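Local coordinates for Alpha/beta hydrolase fold protein (PDB 3R0V) that probably acts as a hydrolase of the alpha/beta hydrolase fold and binds D-malate in this crystal structure, at residues Val26-Gly31 / Pro41-Leu46. Numbering follows the deposited sequence. Where two conformers were deposited one is given.
Sequences VVLVGG and PLAERL
L28, projecting from strand 25-29, reaches A43, L42 and L46 of helix 40-46 and so joins the first two elements of a beta-alpha-beta unit completed by strand 51-52. The contact is a compact example of how an alpha/beta hydrolase covers a face of its central sheet: strand and helix run nearly antiparallel, at 164° between their short axes, and meet mainly through aliphatic side chains, with no hydrogen bond between them. The axes lie 10.4 Å apart, a separation bridged mainly by one leucine. L28 has CG anti to its carbonyl carbon (chi1 -53°), and with chi2 near -174° its two methyls diverge towards successive turns of the helix. CD1 of L28 lies 4.1 Å from CB of A43 and also 4.1 Å from the amide N of A43, consistent with the small side chain of A43 letting the helix backbone approach. CD2 of L42 comes up to the same CD1 of L28, at 4.4 Å. All four residues are buried, and neighbouring strands share the apolar layer: F92 touches both L28 and L42, while V52 touches L28, A43 and L46. Away from the sheet, R45 turns outward to a salt bridge with D250 of helix 249-260. Beyond the strand, G31 touches the bound D-malate, yet the leucine packing itself stands well back, the side chain of L28 being about 13 Å from that ligand. The other methyl of the leucine meets the last turn of the helix, with CD2 of L28 4.3 Å from CD1 of L46.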
loop_
_atom_site.group_PDB
_atom_site.type_symbol
_atom_site.label_atom_id
_atom_site.label_comp_id
_atom_site.label_asym_id
_atom_site.label_seq_id
_atom_site.Cartn_x
_atom_site.Cartn_y
_atom_site.Cartn_z
ATOM N N VAL A 26 -8.819 7.730 10.543
ATOM C CA VAL A 26 -8.422 6.734 9.554
ATOM C C VAL A 26 -7.116 7.192 8.903
ATOM O O VAL A 26 -7.033 8.337 8.461
ATOM C CB VAL A 26 -9.491 6.632 8.438
ATOM C CG1 VAL A 26 -8.997 5.774 7.282
ATOM C CG2 VAL A 26 -10.819 6.115 8.994
ATOM N N VAL A 27 -6.126 6.310 8.820
ATOM C CA VAL A 27 -4.879 6.591 8.125
ATOM C C VAL A 27 -4.852 5.776 6.840
ATOM O O VAL A 27 -5.109 4.568 6.846
ATOM C CB VAL A 27 -3.664 6.217 8.978
ATOM C CG1 VAL A 27 -2.365 6.399 8.171
ATOM C CG2 VAL A 27 -3.623 7.068 10.236
ATOM N N LEU A 28 -4.576 6.454 5.731
ATOM C CA LEU A 28 -4.468 5.785 4.434
ATOM C C LEU A 28 -2.994 5.536 4.151
ATOM O O LEU A 28 -2.171 6.463 4.256
ATOM C CB LEU A 28 -5.070 6.649 3.323
ATOM C CG LEU A 28 -6.504 7.145 3.537
ATOM C CD1 LEU A 28 -7.042 7.865 2.300
ATOM C CD2 LEU A 28 -7.431 6.023 3.904
ATOM N N VAL A 29 -2.647 4.293 3.821
ATOM C CA VAL A 29 -1.262 3.933 3.538
ATOM C C VAL A 29 -1.136 3.538 2.069
ATOM O O VAL A 29 -1.738 2.558 1.625
ATOM C CB VAL A 29 -0.790 2.740 4.410
ATOM C CG1 VAL A 29 0.678 2.435 4.125
ATOM C CG2 VAL A 29 -0.999 3.025 5.900
ATOM N N GLY A 30 -0.344 4.291 1.315
ATOM C CA GLY A 30 -0.229 4.045 -0.111
ATOM C C GLY A 30 0.775 2.966 -0.464
ATOM O O GLY A 30 1.626 2.603 0.340
ATOM N N GLY A 31 0.664 2.459 -1.686
ATOM C CA GLY A 31 1.542 1.404 -2.168
ATOM C C GLY A 31 2.706 1.897 -3.007
ATOM O O GLY A 31 3.129 3.047 -2.906
ATOM N N PRO A 41 -8.606 11.496 -3.480
ATOM C CA PRO A 41 -10.004 11.302 -3.887
ATOM C C PRO A 41 -10.784 10.426 -2.906
ATOM O O PRO A 41 -11.934 10.728 -2.600
ATOM C CB PRO A 41 -9.880 10.635 -5.266
ATOM C CG PRO A 41 -8.566 11.147 -5.796
ATOM C CD PRO A 41 -7.664 11.230 -4.585
ATOM N N LEU A 42 -10.161 9.368 -2.397
ATOM C CA LEU A 42 -10.820 8.532 -1.399
ATOM C C LEU A 42 -11.030 9.273 -0.089
ATOM O O LEU A 42 -12.100 9.202 0.515
ATOM C CB LEU A 42 -10.006 7.264 -1.147
ATOM C CG LEU A 42 -10.561 6.352 -0.049
ATOM C CD1 LEU A 42 -12.003 5.925 -0.328
ATOM C CD2 LEU A 42 -9.656 5.138 0.110
ATOM N N ALA A 43 -9.993 9.989 0.344
ATOM C CA ALA A 43 -10.060 10.739 1.597
ATOM C C ALA A 43 -11.252 11.678 1.581
ATOM O O ALA A 43 -11.965 11.803 2.572
ATOM C CB ALA A 43 -8.778 11.520 1.825
ATOM N N GLU A 44 -11.488 12.321 0.442
ATOM C CA GLU A 44 -12.576 13.280 0.339
ATOM C C GLU A 44 -13.944 12.606 0.465
ATOM O O GLU A 44 -14.878 13.175 1.033
ATOM C CB GLU A 44 -12.458 14.083 -0.961
ATOM C CG GLU A 44 -13.593 15.068 -1.174
ATOM C CD GLU A 44 -13.381 15.960 -2.384
ATOM O OE1 GLU A 44 -14.373 16.563 -2.853
ATOM O OE2 GLU A 44 -12.229 16.060 -2.860
ATOM N N ARG A 45 -14.067 11.383 -0.050
ATOM C CA ARG A 45 -15.303 10.620 0.144
ATOM C C ARG A 45 -15.499 10.122 1.579
ATOM O O ARG A 45 -16.634 9.943 2.021
ATOM C CB ARG A 45 -15.406 9.436 -0.831
ATOM C CG ARG A 45 -15.486 9.833 -2.295
ATOM C CD ARG A 45 -16.605 10.822 -2.552
ATOM N NE ARG A 45 -17.125 10.623 -3.902
ATOM C CZ ARG A 45 -17.531 11.594 -4.710
ATOM N NH1 ARG A 45 -17.487 12.861 -4.327
ATOM N NH2 ARG A 45 -17.978 11.278 -5.913
ATOM N N LEU A 46 -14.395 9.902 2.297
ATOM C CA LEU A 46 -14.451 9.413 3.673
ATOM C C LEU A 46 -14.605 10.544 4.690
ATOM O O LEU A 46 -15.080 10.330 5.804
ATOM C CB LEU A 46 -13.188 8.611 3.998
ATOM C CG LEU A 46 -12.994 7.310 3.220
ATOM C CD1 LEU A 46 -11.642 6.710 3.561
ATOM C CD2 LEU A 46 -14.111 6.305 3.518
#